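Local coordinates for 3-dehydroshikimate dehydratase (Pseudomonas putida, PDB 5HMQ), which converts 3-dehydroshikimate into protocatechuate and water with the help of a divalent metal ion, a step in quinate and shikimate degradation, at residues I189-M194 with R235-L240; G339-V344 with R441-M446; S44-R49 with M90-T95. One frame throughout, in Å; residues are numbered along the deposited sequence.

Contact 1. Residues I189-M194 with R235-L240. With MG (magnesium ion), chain K.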
loop_
_atom_site.group_PDB
_atom_site.type_symbol
_atom_site.label_atom_id
_atom_site.label_comp_id
_atom_site.label_asym_id
_atom_site.label_seq_id
_atom_site.Cartn_x
_atom_site.Cartn_y
_atom_site.Cartn_z
ATOM N N ILE C 189 -23.211 14.098 -26.440
ATOM C CA ILE C 189 -22.400 13.582 -25.345
ATOM C C ILE C 189 -20.993 13.365 -25.885
ATOM O O ILE C 189 -20.797 12.588 -26.825
ATOM C CB ILE C 189 -22.985 12.277 -24.782
ATOM C CG1 ILE C 189 -24.401 12.508 -24.253
ATOM C CG2 ILE C 189 -22.093 11.716 -23.690
ATOM C CD1 ILE C 189 -25.141 11.228 -23.908
ATOM N N PHE C 190 -20.016 14.068 -25.312
ATOM C CA PHE C 190 -18.650 14.013 -25.818
ATOM C C PHE C 190 -17.748 13.044 -25.067
ATOM O O PHE C 190 -16.753 12.587 -25.642
ATOM C CB PHE C 190 -18.007 15.406 -25.784
ATOM C CG PHE C 190 -18.480 16.326 -26.875
ATOM C CD1 PHE C 190 -19.444 15.916 -27.785
ATOM C CD2 PHE C 190 -17.944 17.598 -27.002
ATOM C CE1 PHE C 190 -19.873 16.763 -28.793
ATOM C CE2 PHE C 190 -18.367 18.450 -28.011
ATOM C CZ PHE C 190 -19.334 18.033 -28.905
ATOM N N PHE C 191 -18.063 12.708 -23.820
ATOM C CA PHE C 191 -17.134 11.921 -23.021
ATOM C C PHE C 191 -17.863 11.372 -21.805
ATOM O O PHE C 191 -18.764 12.019 -21.265
ATOM C CB PHE C 191 -15.933 12.767 -22.581
ATOM C CG PHE C 191 -14.667 11.983 -22.415
ATOM C CD1 PHE C 191 -13.856 11.717 -23.506
ATOM C CD2 PHE C 191 -14.287 11.508 -21.172
ATOM C CE1 PHE C 191 -12.688 10.998 -23.359
ATOM C CE2 PHE C 191 -13.120 10.790 -21.019
ATOM C CZ PHE C 191 -12.320 10.530 -22.114
ATOM N N VAL C 192 -17.457 10.181 -21.376
ATOM C CA VAL C 192 -18.053 9.510 -20.225
ATOM C C VAL C 192 -16.930 9.058 -19.304
ATOM O O VAL C 192 -16.034 8.318 -19.730
ATOM C CB VAL C 192 -18.927 8.313 -20.638
ATOM C CG1 VAL C 192 -19.394 7.545 -19.405
ATOM C CG2 VAL C 192 -20.117 8.777 -21.461
ATOM N N GLN C 193 -16.976 9.503 -18.052
ATOM C CA GLN C 193 -16.031 9.093 -17.021
ATOM C C GLN C 193 -16.754 8.197 -16.027
ATOM O O GLN C 193 -17.738 8.620 -15.411
ATOM C CB GLN C 193 -15.436 10.301 -16.299
ATOM C CG GLN C 193 -14.632 11.243 -17.171
ATOM C CD GLN C 193 -14.145 12.446 -16.393
ATOM O OE1 GLN C 193 -14.836 12.935 -15.500
ATOM N NE2 GLN C 193 -12.948 12.925 -16.717
HETATM N N MSE C 194 -16.270 6.970 -15.870
HETATM C CA MSE C 194 -16.818 6.075 -14.860
HETATM C C MSE C 194 -15.980 6.152 -13.591
HETATM O O MSE C 194 -14.753 6.089 -13.645
HETATM C CB MSE C 194 -16.870 4.635 -15.371
HETATM C CG MSE C 194 -17.643 4.456 -16.666
HETATM SE SE MSE C 194 -19.490 5.088 -16.601
HETATM C CE MSE C 194 -20.184 3.928 -15.194
ATOM N N ARG C 235 -21.392 6.165 -28.826
ATOM C CA ARG C 235 -20.372 5.126 -28.906
ATOM C C ARG C 235 -18.974 5.708 -28.745
ATOM O O ARG C 235 -17.997 5.098 -29.188
ATOM C CB ARG C 235 -20.483 4.349 -30.221
ATOM C CG ARG C 235 -21.834 3.677 -30.432
ATOM C CD ARG C 235 -22.062 2.571 -29.412
ATOM N NE ARG C 235 -23.337 1.885 -29.605
ATOM C CZ ARG C 235 -24.479 2.244 -29.024
ATOM N NH1 ARG C 235 -24.513 3.285 -28.205
ATOM N NH2 ARG C 235 -25.588 1.557 -29.260
ATOM N N GLY C 236 -18.862 6.873 -28.111
ATOM C CA GLY C 236 -17.589 7.525 -27.913
ATOM C C GLY C 236 -16.772 6.881 -26.815
ATOM O O GLY C 236 -17.028 5.748 -26.398
ATOM N N PRO C 237 -15.766 7.599 -26.322
ATOM C CA PRO C 237 -14.853 7.009 -25.337
ATOM C C PRO C 237 -15.560 6.663 -24.033
ATOM O O PRO C 237 -16.463 7.372 -23.580
ATOM C CB PRO C 237 -13.798 8.104 -25.128
ATOM C CG PRO C 237 -13.905 8.982 -26.334
ATOM C CD PRO C 237 -15.354 8.957 -26.711
ATOM N N LEU C 238 -15.134 5.546 -23.439
ATOM C CA LEU C 238 -15.560 5.118 -22.106
ATOM C C LEU C 238 -14.337 5.110 -21.201
ATOM O O LEU C 238 -13.414 4.318 -21.416
ATOM C CB LEU C 238 -16.206 3.734 -22.143
ATOM C CG LEU C 238 -16.661 3.190 -20.790
ATOM C CD1 LEU C 238 -17.871 3.944 -20.258
ATOM C CD2 LEU C 238 -16.917 1.694 -20.871
ATOM N N SER C 239 -14.335 5.966 -20.179
ATOM C CA SER C 239 -13.110 6.261 -19.451
ATOM C C SER C 239 -13.297 6.053 -17.952
ATOM O O SER C 239 -14.392 5.754 -17.461
ATOM C CB SER C 239 -12.636 7.691 -19.724
ATOM O OG SER C 239 -11.312 7.880 -19.250
ATOM N N LEU C 240 -12.190 6.222 -17.231
ATOM C CA LEU C 240 -12.108 6.038 -15.788
ATOM C C LEU C 240 -11.417 7.252 -15.188
ATOM O O LEU C 240 -10.375 7.681 -15.693
ATOM C CB LEU C 240 -11.326 4.773 -15.433
ATOM C CG LEU C 240 -11.891 3.446 -15.929
ATOM C CD1 LEU C 240 -10.833 2.373 -15.828
ATOM C CD2 LEU C 240 -13.116 3.068 -15.131
HETATM MG MG MG K . -14.903 13.964 -13.739
HETATM O O HOH W 1 -13.511 15.196 -14.550
HETATM O O HOH W 2 -14.688 15.001 -12.068
#
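Strands 189-194 and 238-240 run parallel with their axes 39° apart, and two backbone bonds join them where they draw together. Ser239 N gives its hydrogen to Val192 O at 2.9 Å, nearly along the C=O axis but bent at the hydrogen (141°), and Met194 N reaches Ser239 O at 2.7 Å, straighter at the hydrogen (167°) but from above the carbonyl plane. Side chains alternate across the sheet. On the side of Val192, Met194, Leu238 and Leu240, Leu238 CD1 touches two side chains of the facing strand, Met194 CG at 3.6 Å and Val192 CG1 at 4.0 Å. This layer packs against helices 222-231 and 252-276, which cover these last two strands of the eight-stranded TIM barrel. The other side looks into the barrel. Here the Phe191 ring spans two residues of the opposite segment, its CE1 on Pro237 CB at 3.6 Å and its CE2 on Ser239 CB at 3.4 Å. Gln193, extended beyond CG, carries OE1 to the catalytic magnesium at 2.0 Å, while its NE2 donates to Glu32 OE1, a second-shell contact that probably sets the turn of the amide. Glu136, Asp167, Glu241 and two waters are the other ligands of the metal. The second oxygen of Glu32, OE2, bonds Ser239 OG.

Contact 2. Residues G339-V344 with R441-M446. With MG (magnesium ion), chain L.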
loop_
_atom_site.group_PDB
_atom_site.type_symbol
_atom_site.label_atom_id
_atom_site.label_comp_id
_atom_site.label_asym_id
_atom_site.label_seq_id
_atom_site.Cartn_x
_atom_site.Cartn_y
_atom_site.Cartn_z
ATOM N N GLY C 339 -17.497 -35.288 6.608
ATOM C CA GLY C 339 -18.678 -34.867 5.875
ATOM C C GLY C 339 -18.339 -34.563 4.428
ATOM O O GLY C 339 -17.801 -35.408 3.699
ATOM N N ASP C 340 -18.626 -33.338 3.998
ATOM C CA ASP C 340 -18.299 -32.894 2.655
ATOM C C ASP C 340 -17.073 -31.981 2.658
ATOM O O ASP C 340 -16.785 -31.327 1.650
ATOM C CB ASP C 340 -19.525 -32.183 2.056
ATOM C CG ASP C 340 -19.348 -31.793 0.605
ATOM O OD1 ASP C 340 -19.487 -32.684 -0.260
ATOM O OD2 ASP C 340 -19.078 -30.603 0.323
ATOM N N ILE C 341 -16.309 -31.979 3.749
ATOM C CA ILE C 341 -15.104 -31.170 3.882
ATOM C C ILE C 341 -13.894 -32.043 3.586
ATOM O O ILE C 341 -13.702 -33.086 4.222
ATOM C CB ILE C 341 -15.000 -30.548 5.282
ATOM C CG1 ILE C 341 -16.339 -29.942 5.701
ATOM C CG2 ILE C 341 -13.901 -29.498 5.321
ATOM C CD1 ILE C 341 -16.521 -29.832 7.204
ATOM N N ASN C 342 -13.080 -31.621 2.621
ATOM C CA ASN C 342 -11.813 -32.265 2.306
ATOM C C ASN C 342 -10.686 -31.269 2.537
ATOM O O ASN C 342 -10.748 -30.136 2.050
ATOM C CB ASN C 342 -11.796 -32.775 0.863
ATOM C CG ASN C 342 -12.881 -33.798 0.596
ATOM O OD1 ASN C 342 -12.826 -34.921 1.099
ATOM N ND2 ASN C 342 -13.879 -33.414 -0.192
ATOM N N ILE C 343 -9.671 -31.679 3.292
ATOM C CA ILE C 343 -8.539 -30.817 3.616
ATOM C C ILE C 343 -7.255 -31.557 3.273
ATOM O O ILE C 343 -7.049 -32.692 3.718
ATOM C CB ILE C 343 -8.546 -30.393 5.096
ATOM C CG1 ILE C 343 -9.741 -29.481 5.372
ATOM C CG2 ILE C 343 -7.252 -29.677 5.449
ATOM C CD1 ILE C 343 -9.891 -29.083 6.815
ATOM N N VAL C 344 -6.402 -30.921 2.476
ATOM C CA VAL C 344 -5.154 -31.511 2.006
ATOM C C VAL C 344 -4.003 -30.813 2.723
ATOM O O VAL C 344 -3.857 -29.588 2.629
ATOM C CB VAL C 344 -5.017 -31.379 0.482
ATOM C CG1 VAL C 344 -3.696 -31.967 0.006
ATOM C CG2 VAL C 344 -6.221 -32.002 -0.232
ATOM N N ARG C 441 -20.245 -30.807 8.463
ATOM C CA ARG C 441 -20.696 -31.320 7.186
ATOM C C ARG C 441 -20.163 -30.554 5.989
ATOM O O ARG C 441 -19.796 -31.176 4.990
ATOM C CB ARG C 441 -22.215 -31.396 7.172
ATOM C CG ARG C 441 -22.679 -32.316 8.315
ATOM C CD ARG C 441 -23.971 -32.978 7.985
ATOM N NE ARG C 441 -24.775 -32.164 7.120
ATOM C CZ ARG C 441 -26.103 -32.339 7.017
ATOM N NH1 ARG C 441 -26.735 -33.323 7.689
ATOM N NH2 ARG C 441 -26.824 -31.549 6.199
ATOM N N ARG C 442 -20.130 -29.226 6.034
ATOM C CA ARG C 442 -19.581 -28.504 4.896
ATOM C C ARG C 442 -18.942 -27.204 5.358
ATOM O O ARG C 442 -19.206 -26.708 6.456
ATOM C CB ARG C 442 -20.646 -28.195 3.835
ATOM C CG ARG C 442 -21.645 -27.122 4.235
ATOM C CD ARG C 442 -22.730 -26.980 3.175
ATOM N NE ARG C 442 -22.202 -26.491 1.903
ATOM C CZ ARG C 442 -22.030 -25.209 1.597
ATOM N NH1 ARG C 442 -22.343 -24.263 2.472
ATOM N NH2 ARG C 442 -21.541 -24.872 0.412
ATOM N N ILE C 443 -18.073 -26.671 4.501
ATOM C CA ILE C 443 -17.535 -25.332 4.703
ATOM C C ILE C 443 -18.631 -24.323 4.395
ATOM O O ILE C 443 -19.122 -24.241 3.263
ATOM C CB ILE C 443 -16.294 -25.103 3.831
ATOM C CG1 ILE C 443 -15.167 -26.042 4.268
ATOM C CG2 ILE C 443 -15.862 -23.647 3.888
ATOM C CD1 ILE C 443 -14.019 -26.120 3.287
ATOM N N ASP C 444 -19.024 -23.551 5.405
ATOM C CA ASP C 444 -20.081 -22.566 5.228
ATOM C C ASP C 444 -19.539 -21.246 4.696
ATOM O O ASP C 444 -20.120 -20.661 3.777
ATOM C CB ASP C 444 -20.818 -22.340 6.548
ATOM C CG ASP C 444 -21.855 -21.244 6.446
ATOM O OD1 ASP C 444 -23.000 -21.539 6.046
ATOM O OD2 ASP C 444 -21.524 -20.083 6.767
ATOM N N HIS C 445 -18.437 -20.762 5.264
ATOM C CA HIS C 445 -17.806 -19.553 4.759
ATOM C C HIS C 445 -16.349 -19.543 5.189
ATOM O O HIS C 445 -15.945 -20.255 6.113
ATOM C CB HIS C 445 -18.526 -18.283 5.235
ATOM C CG HIS C 445 -18.538 -18.104 6.722
ATOM N ND1 HIS C 445 -19.605 -18.482 7.508
ATOM C CD2 HIS C 445 -17.623 -17.566 7.562
ATOM C CE1 HIS C 445 -19.344 -18.191 8.770
ATOM N NE2 HIS C 445 -18.147 -17.636 8.830
HETATM N N MSE C 446 -15.564 -18.729 4.494
HETATM C CA MSE C 446 -14.151 -18.591 4.795
HETATM C C MSE C 446 -13.732 -17.137 4.633
HETATM O O MSE C 446 -13.908 -16.541 3.567
HETATM C CB MSE C 446 -13.317 -19.502 3.897
HETATM C CG MSE C 446 -11.843 -19.524 4.251
HETATM SE SE MSE C 446 -10.855 -20.919 3.312
HETATM C CE MSE C 446 -11.168 -20.330 1.474
HETATM MG MG MG L . -17.512 -16.427 10.538
HETATM O O HOH W 3 -20.499 -28.275 -0.078
HETATM O O HOH W 4 -17.690 -14.430 9.269
HETATM O O HOH W 5 -19.483 -16.339 11.171
HETATM O O HOH W 6 -17.075 -15.133 12.096
#
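Here the two vicinal-oxygen-chelate (VOC) modules of the dioxygenase-like domain meet: the start of strand 341-346, from the first module, comes up to strand 440-450 of the second, the N-to-C directions of the short segments 77° apart. The sole hydrogen bond between the segments is from Asp340 N to Arg441 O, 2.7 Å long and in the plane of the carbonyl. Asp340 CB touches the same oxygen, while its carboxylate turns elsewhere: OD2 forms a salt bridge with Arg370 and accepts from a water that in turn accepts from Arg442 NE; Arg442 NH2 is bonded to Thr494 O. Ile341 does most of the apolar work. Its CB carries two branches: CG2, anti to the backbone N, rests on Ile443 CG1 at 3.8 Å and close to Ile443 CD1, whereas CG1, beside the backbone N, lies 3.6 Å from Arg442 CA and near Arg441 O. At the tip, CD1 lies along the Arg441-Arg442 peptide, 3.8 Å from Arg442 N. Phe526 of strand 520-528 packs on both isoleucines, so the hydrophobic patch continues into the second module. Farther along, the strand runs on to a metal site completed by His523, Glu601 and three waters. The ring of His445 is held at both nitrogens: Asp444 OD2, which also pairs with Arg605, accepts from His445 ND1, 2.6 Å between ND1 and OD2, with its anti lone pair and close to the ring plane, probably enriching the imidazole in electron density, and NE2 binds magnesium at 2.2 Å.

Contact 3. Residues S44-R49 with M90-T95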
loop_
_atom_site.group_PDB
_atom_site.type_symbol
_atom_site.label_atom_id
_atom_site.label_comp_id
_atom_site.label_asym_id
_atom_site.label_seq_id
_atom_site.Cartn_x
_atom_site.Cartn_y
_atom_site.Cartn_z
ATOM N N SER C 44 8.489 17.792 -23.315
ATOM C CA SER C 44 7.601 18.711 -24.004
ATOM C C SER C 44 6.234 18.085 -24.247
ATOM O O SER C 44 6.092 16.859 -24.278
ATOM C CB SER C 44 8.229 19.125 -25.341
ATOM O OG SER C 44 7.243 19.360 -26.328
ATOM N N PRO C 45 5.195 18.910 -24.412
ATOM C CA PRO C 45 3.880 18.367 -24.799
ATOM C C PRO C 45 3.915 17.565 -26.085
ATOM O O PRO C 45 3.139 16.612 -26.238
ATOM C CB PRO C 45 3.006 19.621 -24.943
ATOM C CG PRO C 45 3.694 20.669 -24.157
ATOM C CD PRO C 45 5.151 20.354 -24.127
ATOM N N ARG C 46 4.790 17.927 -27.023
ATOM C CA ARG C 46 4.901 17.150 -28.247
ATOM C C ARG C 46 5.598 15.818 -27.996
ATOM O O ARG C 46 5.273 14.814 -28.639
ATOM C CB ARG C 46 5.644 17.960 -29.299
ATOM C CG ARG C 46 5.900 17.199 -30.581
ATOM C CD ARG C 46 6.546 18.092 -31.609
ATOM N NE ARG C 46 6.309 17.622 -32.948
ATOM C CZ ARG C 46 7.295 17.280 -33.781
ATOM N NH1 ARG C 46 8.579 17.374 -33.406
ATOM N NH2 ARG C 46 7.008 16.840 -35.013
ATOM N N GLN C 47 6.553 15.786 -27.063
ATOM C CA GLN C 47 7.149 14.514 -26.670
ATOM C C GLN C 47 6.121 13.597 -26.023
ATOM O O GLN C 47 6.216 12.372 -26.157
ATOM C CB GLN C 47 8.338 14.761 -25.740
ATOM C CG GLN C 47 9.533 15.379 -26.451
ATOM C CD GLN C 47 10.671 15.715 -25.510
ATOM O OE1 GLN C 47 10.529 16.549 -24.616
ATOM N NE2 GLN C 47 11.812 15.066 -25.709
ATOM N N VAL C 48 5.139 14.159 -25.314
ATOM C CA VAL C 48 4.036 13.343 -24.814
ATOM C C VAL C 48 3.243 12.764 -25.976
ATOM O O VAL C 48 2.890 11.577 -25.979
ATOM C CB VAL C 48 3.136 14.167 -23.874
ATOM C CG1 VAL C 48 1.952 13.330 -23.412
ATOM C CG2 VAL C 48 3.931 14.657 -22.685
ATOM N N ARG C 49 2.965 13.588 -26.990
ATOM C CA ARG C 49 2.274 13.102 -28.181
ATOM C C ARG C 49 3.051 11.974 -28.846
ATOM O O ARG C 49 2.459 10.998 -29.321
ATOM C CB ARG C 49 2.052 14.253 -29.160
ATOM C CG ARG C 49 1.374 13.846 -30.453
ATOM C CD ARG C 49 1.197 15.038 -31.377
ATOM N NE ARG C 49 0.297 14.733 -32.484
ATOM C CZ ARG C 49 -0.114 15.624 -33.381
ATOM N NH1 ARG C 49 0.297 16.882 -33.302
ATOM N NH2 ARG C 49 -0.936 15.256 -34.354
HETATM N N MSE C 90 -3.165 21.720 -26.408
HETATM C CA MSE C 90 -3.850 20.554 -26.955
HETATM C C MSE C 90 -3.370 20.203 -28.358
HETATM O O MSE C 90 -3.233 19.029 -28.699
HETATM C CB MSE C 90 -5.358 20.792 -26.970
HETATM C CG MSE C 90 -5.959 20.923 -25.591
HETATM SE SE MSE C 90 -7.660 21.853 -25.622
HETATM C CE MSE C 90 -8.676 20.570 -26.685
ATOM N N GLN C 91 -3.116 21.228 -29.173
ATOM C CA GLN C 91 -2.628 20.974 -30.524
ATOM C C GLN C 91 -1.210 20.418 -30.516
ATOM O O GLN C 91 -0.845 19.652 -31.414
ATOM C CB GLN C 91 -2.730 22.243 -31.367
ATOM C CG GLN C 91 -4.140 22.463 -31.896
ATOM C CD GLN C 91 -4.327 23.796 -32.589
ATOM O OE1 GLN C 91 -3.523 24.712 -32.428
ATOM N NE2 GLN C 91 -5.399 23.910 -33.366
ATOM N N GLU C 92 -0.401 20.761 -29.512
ATOM C CA GLU C 92 0.893 20.096 -29.390
ATOM C C GLU C 92 0.748 18.676 -28.860
ATOM O O GLU C 92 1.572 17.811 -29.180
ATOM C CB GLU C 92 1.825 20.899 -28.489
ATOM C CG GLU C 92 2.132 22.297 -28.985
ATOM C CD GLU C 92 3.209 22.277 -30.054
ATOM O OE1 GLU C 92 3.935 21.256 -30.146
ATOM O OE2 GLU C 92 3.346 23.278 -30.788
ATOM N N LEU C 93 -0.288 18.412 -28.063
ATOM C CA LEU C 93 -0.556 17.060 -27.590
ATOM C C LEU C 93 -1.200 16.180 -28.649
ATOM O O LEU C 93 -1.072 14.954 -28.576
ATOM C CB LEU C 93 -1.452 17.107 -26.352
ATOM C CG LEU C 93 -0.823 17.655 -25.071
ATOM C CD1 LEU C 93 -1.879 17.817 -23.992
ATOM C CD2 LEU C 93 0.292 16.740 -24.598
ATOM N N GLY C 94 -1.883 16.768 -29.628
ATOM C CA GLY C 94 -2.592 15.978 -30.612
ATOM C C GLY C 94 -3.969 15.529 -30.179
ATOM O O GLY C 94 -4.456 14.496 -30.650
ATOM N N THR C 95 -4.614 16.277 -29.292
ATOM C CA THR C 95 -5.962 15.981 -28.838
ATOM C C THR C 95 -6.867 17.151 -29.199
ATOM O O THR C 95 -6.401 18.274 -29.415
ATOM C CB THR C 95 -6.001 15.711 -27.324
ATOM O OG1 THR C 95 -7.279 15.179 -26.956
ATOM C CG2 THR C 95 -5.747 16.992 -26.536
HETATM O O HOH W 7 5.302 20.921 -27.383
#
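Arg49 leaves its helix with CG anti to the backbone N (chi1 178°) and stays extended to NE, which lays the whole chain across the C-terminal end of helix 76-93. Its CB and CG both lie 3.3 Å from Leu93 O, CD passes Glu92 O, and the guanidinium ends with one face over Gly94 CA, which lies 3.6 Å from its plane. Gly94 has positive phi (84°) where the helix stops, and a CB there would run into Arg49 NE. Leu93, with CG beside its own backbone N, brings CD2 to Pro45 and Val48, 3.9 Å from Val48 CB and 3.3 Å from Pro45 O; Leu38 and Phe62 also touch this leucine. At the other edge, Glu92 bends at chi2 (-80°), and a water that also bonds Ser44 OG, at the N-cap of helix 45-55, donates to Glu92 OE1 at 3.1 Å. These are successive outer helices of the TIM barrel, with strand 58-66 between them in the chain. With no direct hydrogen bond assigned between the segments, cohesion rests on apolar and van der Waals packing, to which electrostatics probably add: the positive guanidinium near the carbonyls of Gln91, Glu92 and Leu93 would favourably offset the negative end of that helix dipole.

How the contacts relate
Along the chain contact 3 comes first, then contact 1, then contact 2, each closing before the next opens. Contacts 1 and 3 belong to the N-terminal TIM barrel, with centres about 21 Å apart: residues 189-194 and 235-240 lie on the last two strands of its parallel sheet, beside the catalytic metal, whereas residues 44-49 and 90-95 pair outer helices, away from the annotated sites. Contact 2 stands apart in the C-terminal dioxygenase-like domain, its centre about 45 Å from that of contact 1 and about 58 Å from that of contact 3. The two magnesium sites lie in separate domains; the catalytic one is the barrel's, while the C-terminal domain appears to be important for optimal dehydratase activity in vivo.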